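Local coordinates for tudor domain-containing protein 1 (Homo sapiens, PDB 5M9N), which probably takes part in piRNA-directed silencing of transposable elements during spermatogenesis, and through its extended Tudor domain binds peptides carrying methylated arginine, at residues Q98-S103 with V118-F123; C52-S57 with Q144-V149. One frame throughout, in Å; residues are numbered along the deposited sequence.

Interaction 1. Residues Q98-S103 with V118-F123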
loop_
_atom_site.group_PDB
_atom_site.type_symbol
_atom_site.label_atom_id
_atom_site.label_comp_id
_atom_site.label_asym_id
_atom_site.label_seq_id
_atom_site.Cartn_x
_atom_site.Cartn_y
_atom_site.Cartn_z
ATOM N N GLN A 98 -9.287 11.957 7.205
ATOM C CA GLN A 98 -8.176 11.784 8.080
ATOM C C GLN A 98 -6.950 11.945 7.220
ATOM O O GLN A 98 -7.044 11.783 6.036
ATOM C CB GLN A 98 -8.231 10.399 8.679
ATOM C CG GLN A 98 -9.514 10.140 9.453
ATOM C CD GLN A 98 -9.840 11.249 10.431
ATOM O OE1 GLN A 98 -10.751 12.041 10.199
ATOM N NE2 GLN A 98 -9.058 11.365 11.500
ATOM N N TRP A 99 -5.828 12.185 7.884
ATOM C CA TRP A 99 -4.554 12.475 7.293
ATOM C C TRP A 99 -3.705 11.182 7.206
ATOM O O TRP A 99 -3.635 10.416 8.157
ATOM C CB TRP A 99 -3.851 13.520 8.117
ATOM C CG TRP A 99 -4.479 14.897 7.887
ATOM C CD1 TRP A 99 -5.402 15.519 8.714
ATOM C CD2 TRP A 99 -4.258 15.785 6.806
ATOM N NE1 TRP A 99 -5.746 16.721 8.219
ATOM C CE2 TRP A 99 -5.067 16.931 7.048
ATOM C CE3 TRP A 99 -3.443 15.760 5.664
ATOM C CZ2 TRP A 99 -5.087 18.022 6.196
ATOM C CZ3 TRP A 99 -3.483 16.840 4.792
ATOM C CH2 TRP A 99 -4.294 17.981 5.074
ATOM N N TYR A 100 -3.096 10.980 6.051
ATOM C CA TYR A 100 -2.318 9.777 5.735
ATOM C C TYR A 100 -1.032 10.188 5.081
ATOM O O TYR A 100 -0.960 11.292 4.528
ATOM C CB TYR A 100 -3.148 8.854 4.829
ATOM C CG TYR A 100 -4.372 8.262 5.508
ATOM C CD1 TYR A 100 -4.326 7.089 6.225
ATOM C CD2 TYR A 100 -5.574 8.918 5.447
ATOM C CE1 TYR A 100 -5.475 6.603 6.918
ATOM C CE2 TYR A 100 -6.697 8.457 6.057
ATOM C CZ TYR A 100 -6.652 7.291 6.816
ATOM O OH TYR A 100 -7.827 6.911 7.348
ATOM N N ARG A 101 -0.049 9.294 5.061
ATOM C CA ARG A 101 1.184 9.531 4.301
ATOM C C ARG A 101 0.979 9.206 2.820
ATOM O O ARG A 101 0.311 8.242 2.410
ATOM C CB ARG A 101 2.343 8.792 4.931
ATOM C CG ARG A 101 2.520 9.161 6.386
ATOM C CD ARG A 101 3.756 8.610 6.982
ATOM N NE ARG A 101 3.890 7.159 6.814
ATOM C CZ ARG A 101 4.836 6.442 7.373
ATOM N NH1 ARG A 101 5.750 6.983 8.148
ATOM N NH2 ARG A 101 4.888 5.159 7.157
ATOM N N ALA A 102 1.485 10.097 1.959
ATOM C CA ALA A 102 1.163 9.946 0.578
ATOM C C ALA A 102 2.332 10.397 -0.314
ATOM O O ALA A 102 3.029 11.332 0.028
ATOM C CB ALA A 102 -0.062 10.727 0.228
ATOM N N SER A 103 2.534 9.637 -1.382
ATOM C CA SER A 103 3.530 9.949 -2.435
ATOM C C SER A 103 2.873 10.754 -3.515
ATOM O O SER A 103 1.844 10.391 -3.998
ATOM C CB SER A 103 4.007 8.648 -3.027
ATOM O OG SER A 103 5.078 8.876 -3.887
ATOM N N VAL A 118 0.846 5.596 0.975
ATOM C CA VAL A 118 1.989 4.687 1.044
ATOM C C VAL A 118 1.863 3.605 2.163
ATOM O O VAL A 118 2.598 2.627 2.227
ATOM C CB VAL A 118 3.293 5.421 1.272
ATOM C CG1 VAL A 118 3.646 6.225 0.050
ATOM C CG2 VAL A 118 3.281 6.266 2.543
ATOM N N ASP A 119 0.943 3.808 3.022
ATOM C CA ASP A 119 0.706 2.803 4.110
ATOM C C ASP A 119 -0.440 1.869 3.844
ATOM O O ASP A 119 -0.685 0.895 4.669
ATOM C CB ASP A 119 0.500 3.587 5.374
ATOM C CG ASP A 119 1.745 4.243 5.839
ATOM O OD1 ASP A 119 2.843 3.580 5.865
ATOM O OD2 ASP A 119 1.594 5.402 6.254
ATOM N N TYR A 120 -1.128 2.070 2.711
ATOM C CA TYR A 120 -2.374 1.362 2.419
ATOM C C TYR A 120 -2.415 0.817 1.033
ATOM O O TYR A 120 -2.992 -0.255 0.828
ATOM C CB TYR A 120 -3.656 2.209 2.703
ATOM C CG TYR A 120 -3.847 2.468 4.135
ATOM C CD1 TYR A 120 -3.157 3.500 4.759
ATOM C CD2 TYR A 120 -4.682 1.655 4.913
ATOM C CE1 TYR A 120 -3.251 3.726 6.085
ATOM C CE2 TYR A 120 -4.782 1.853 6.292
ATOM C CZ TYR A 120 -4.079 2.899 6.859
ATOM O OH TYR A 120 -4.073 3.178 8.189
ATOM N N GLY A 121 -1.903 1.553 0.043
ATOM C CA GLY A 121 -1.830 1.081 -1.292
ATOM C C GLY A 121 -2.825 1.595 -2.289
ATOM O O GLY A 121 -2.657 1.380 -3.524
ATOM N N ASN A 122 -3.825 2.307 -1.803
ATOM C CA ASN A 122 -4.789 2.941 -2.662
ATOM C C ASN A 122 -4.242 4.312 -3.111
ATOM O O ASN A 122 -3.137 4.731 -2.735
ATOM C CB ASN A 122 -6.169 3.014 -1.961
ATOM C CG ASN A 122 -6.156 3.879 -0.740
ATOM O OD1 ASN A 122 -5.285 3.776 0.099
ATOM N ND2 ASN A 122 -7.051 4.824 -0.704
ATOM N N PHE A 123 -5.015 4.964 -3.965
ATOM C CA PHE A 123 -4.645 6.209 -4.603
ATOM C C PHE A 123 -5.900 7.039 -4.888
ATOM O O PHE A 123 -6.988 6.527 -4.923
ATOM C CB PHE A 123 -3.812 5.925 -5.845
ATOM C CG PHE A 123 -4.608 5.351 -6.988
ATOM C CD1 PHE A 123 -5.410 6.187 -7.797
ATOM C CD2 PHE A 123 -4.579 3.985 -7.246
ATOM C CE1 PHE A 123 -6.211 5.667 -8.770
ATOM C CE2 PHE A 123 -5.372 3.451 -8.258
ATOM C CZ PHE A 123 -6.154 4.301 -9.050
HETATM O O HOH W 1 -0.582 7.015 6.422
HETATM O O HOH W 2 -0.812 6.109 3.502
#
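D119 OD2 is gripped from two directions, by R101 NE at 2.9 Å and by water 1 at 2.7 Å, within the Tudor barrel, where the start of strand 99-109 meets the loop after strand 112-117. R101 takes hold of the carboxylate side-on, one nitrogen to each oxygen, both oxygens using their syn lone pairs. Its NH2 reaches D119 OD1 at 2.9 Å, close to the guanidinium plane and straighter than the bond from NE, whose acceptor is tilted out of that plane. A bend at chi3 (-54°) turns NE toward the acid, and the two flat groups end nearly coplanar, 26° apart. D119 OD1 also accepts from Q144 N, while R101 NH1 donates to the carbonyls of L138 and L141, so this buried ion pair is held at both ends.

Water 1 accepts from R101 N, tying the same arginine's backbone to D119. Between the backbones, V118 N donates to R101 O at 3.1 Å, and water 2, bonded to that oxygen at 2.6 Å, accepts from D119 N. The two branches of V118 divide their contacts: CG2 packs on R101 CB at 3.6 Å, whereas CG1 lies against S103 N and CB.

Y100 and Y120 form an offset edge-to-face pair, the edge of Y100 turned to the face of Y120, with planes at 90°. With N122, they pack against the modified side chain of the bound peptide, consistent with an aromatic cage for dimethylarginine. Y100 OH is hydrogen-bonded to D96 OD2, and CD1 of the Y100 ring lies 3.5 Å from Y120 CE1.

Interaction 2. Residues C52-S57 with Q144-V149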
loop_
_atom_site.group_PDB
_atom_site.type_symbol
_atom_site.label_atom_id
_atom_site.label_comp_id
_atom_site.label_asym_id
_atom_site.label_seq_id
_atom_site.Cartn_x
_atom_site.Cartn_y
_atom_site.Cartn_z
ATOM N N CYS A 52 0.014 -5.665 0.647
ATOM C CA CYS A 52 -0.301 -6.376 1.899
ATOM C C CYS A 52 0.174 -5.451 3.000
ATOM O O CYS A 52 1.058 -4.613 2.797
ATOM C CB CYS A 52 0.494 -7.705 1.951
ATOM S SG CYS A 52 -0.114 -8.879 0.738
ATOM N N GLN A 53 -0.446 -5.587 4.164
ATOM C CA GLN A 53 0.084 -5.046 5.378
ATOM C C GLN A 53 0.264 -6.189 6.397
ATOM O O GLN A 53 -0.490 -7.148 6.387
ATOM C CB GLN A 53 -0.900 -4.047 5.991
ATOM C CG GLN A 53 -1.326 -2.871 5.142
ATOM C CD GLN A 53 -2.524 -2.152 5.720
ATOM O OE1 GLN A 53 -3.520 -2.784 6.079
ATOM N NE2 GLN A 53 -2.431 -0.832 5.855
ATOM N N GLN A 54 1.232 -5.999 7.275
ATOM C CA GLN A 54 1.513 -6.868 8.350
ATOM C C GLN A 54 0.428 -6.656 9.376
ATOM O O GLN A 54 0.124 -5.522 9.748
ATOM C CB GLN A 54 2.874 -6.553 8.930
ATOM C CG GLN A 54 3.995 -6.774 7.940
ATOM C CD GLN A 54 5.333 -6.313 8.467
ATOM O OE1 GLN A 54 5.405 -5.524 9.404
ATOM N NE2 GLN A 54 6.404 -6.809 7.874
ATOM N N LEU A 55 -0.165 -7.730 9.845
ATOM C CA LEU A 55 -1.227 -7.599 10.837
ATOM C C LEU A 55 -0.710 -6.830 12.062
ATOM O O LEU A 55 -1.410 -5.980 12.603
ATOM C CB LEU A 55 -1.781 -8.967 11.189
ATOM C CG LEU A 55 -2.885 -9.006 12.237
ATOM C CD1 LEU A 55 -4.023 -8.003 12.009
ATOM C CD2 LEU A 55 -3.410 -10.431 12.320
ATOM N N GLN A 56 0.544 -7.027 12.437
ATOM C CA GLN A 56 1.101 -6.369 13.632
ATOM C C GLN A 56 1.218 -4.830 13.521
ATOM O O GLN A 56 1.616 -4.185 14.492
ATOM C CB GLN A 56 2.455 -7.006 14.049
ATOM C CG GLN A 56 2.356 -8.219 14.979
ATOM C CD GLN A 56 2.583 -9.551 14.280
ATOM O OE1 GLN A 56 1.744 -9.973 13.493
ATOM N NE2 GLN A 56 3.707 -10.232 14.582
ATOM N N SER A 57 0.833 -4.272 12.360
ATOM C CA SER A 57 0.782 -2.833 12.057
ATOM C C SER A 57 -0.414 -2.034 12.551
ATOM O O SER A 57 -0.390 -0.786 12.440
ATOM C CB SER A 57 0.796 -2.622 10.495
ATOM O OG SER A 57 -0.507 -2.815 9.876
ATOM N N GLN A 144 3.937 1.153 5.212
ATOM C CA GLN A 144 3.306 -0.096 5.564
ATOM C C GLN A 144 2.642 -0.906 4.446
ATOM O O GLN A 144 2.241 -2.037 4.729
ATOM C CB GLN A 144 2.338 0.147 6.692
ATOM C CG GLN A 144 3.042 0.678 7.951
ATOM C CD GLN A 144 3.875 -0.369 8.659
ATOM O OE1 GLN A 144 3.350 -1.454 9.012
ATOM N NE2 GLN A 144 5.119 -0.059 8.936
ATOM N N ALA A 145 2.428 -0.349 3.256
ATOM C CA ALA A 145 1.782 -1.075 2.167
ATOM C C ALA A 145 2.894 -1.799 1.443
ATOM O O ALA A 145 3.825 -1.159 0.954
ATOM C CB ALA A 145 1.073 -0.158 1.207
ATOM N N ILE A 146 2.882 -3.122 1.490
ATOM C CA ILE A 146 3.966 -3.897 0.900
ATOM C C ILE A 146 3.526 -4.288 -0.509
ATOM O O ILE A 146 2.519 -4.956 -0.661
ATOM C CB ILE A 146 4.269 -5.134 1.727
ATOM C CG1 ILE A 146 4.791 -4.751 3.117
ATOM C CG2 ILE A 146 5.334 -5.977 1.062
ATOM C CD1 ILE A 146 4.329 -5.724 4.161
ATOM N N LYS A 147 4.292 -3.859 -1.529
ATOM C CA LYS A 147 3.954 -4.134 -2.909
ATOM C C LYS A 147 4.371 -5.550 -3.299
ATOM O O LYS A 147 5.517 -5.938 -3.119
ATOM C CB LYS A 147 4.635 -3.126 -3.843
ATOM C CG LYS A 147 4.336 -3.380 -5.306
ATOM C CD LYS A 147 2.847 -3.467 -5.567
ATOM C CE LYS A 147 2.634 -4.005 -6.967
ATOM N NZ LYS A 147 3.384 -5.230 -7.417
ATOM N N CYS A 148 3.418 -6.295 -3.852
ATOM C CA CYS A 148 3.524 -7.697 -4.083
ATOM C C CYS A 148 3.124 -8.082 -5.490
ATOM O O CYS A 148 2.265 -7.453 -6.115
ATOM C CB CYS A 148 2.590 -8.446 -3.121
ATOM S SG CYS A 148 3.083 -8.257 -1.394
ATOM N N VAL A 149 3.735 -9.182 -5.943
ATOM C CA VAL A 149 3.366 -9.895 -7.119
ATOM C C VAL A 149 3.185 -11.374 -6.716
ATOM O O VAL A 149 4.008 -11.898 -6.012
ATOM C CB VAL A 149 4.552 -9.878 -8.080
ATOM C CG1 VAL A 149 4.284 -10.750 -9.308
ATOM C CG2 VAL A 149 4.902 -8.451 -8.441
HETATM O O HOH W 3 2.714 -3.511 7.064
HETATM O O HOH W 4 3.717 -3.413 11.094
#
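I146 packs against C52 O, and its atoms can be followed outward from CB, which sits 3.4 Å from that oxygen. CG1, anti to its own carbonyl carbon (chi1 -64°), stays 3.7 Å from C52 O. CD1 keeps close to the same oxygen but also gains an apolar partner, Q54 CG at 3.9 Å, where the two side chains cross at about a right angle. F37 of strand 36-44 and L29 add further apolar contacts to I146.

C52 and I146 form an antiparallel hydrogen-bonded pair: C52 N donates to I146 O, and I146 N returns a short, nearly straight bond of 2.7 Å to C52 O. On the same side as I146, C52 SG touches C148 SG at 3.9 Å, a van der Waals contact between sulphurs and no disulfide. These strands belong to the curled sheet of the staphylococcal nuclease-like, OB-fold part of the extended Tudor domain, one strand coming from before the Tudor barrel and the other from after it.

Toward Q144 the two backbones separate, and waters bridge them. Water 3 accepts from Q54 N and donates to both Q144 O and Q144 OE1; water 4 donates to Q144 OE1 and, at a longer 3.2 Å, to Q54 OE1. The chain of Q144 bends at chi2 (-72°), which sets CD; OE1 lies 3.2 Å from S57 CB, while NE2 donates to P142 O. S57 closes a turn on Q54 O, which receives both the S57 backbone NH and, at 2.8 Å, S57 OG.

How the interactions relate
Along the chain, interaction 1 is nested inside the loop closed by interaction 2: strand 49-54 and helix 58-73 precede the Tudor barrel, and strand 146-150 follows it. The centres lie 13 Å apart; interaction 1 joins a strand of the five-stranded barrel sheet to a loop, interaction 2 two strands of the other, curled sheet. Yet the contacts touch. D119 O lies 2.7 Å from Q53 NE2, a probable hydrogen bond, and Y120 CD2 packs 3.5 Å from the same NE2. Helix 58-73 lies against both contacts, its L61 touching Y120, Q53 and Q144. The barrel loop that carries two residues touching the modified peptide side chain thus joins directly to the OB-fold part, consistent with the two being packed together, as in extended Tudor domains.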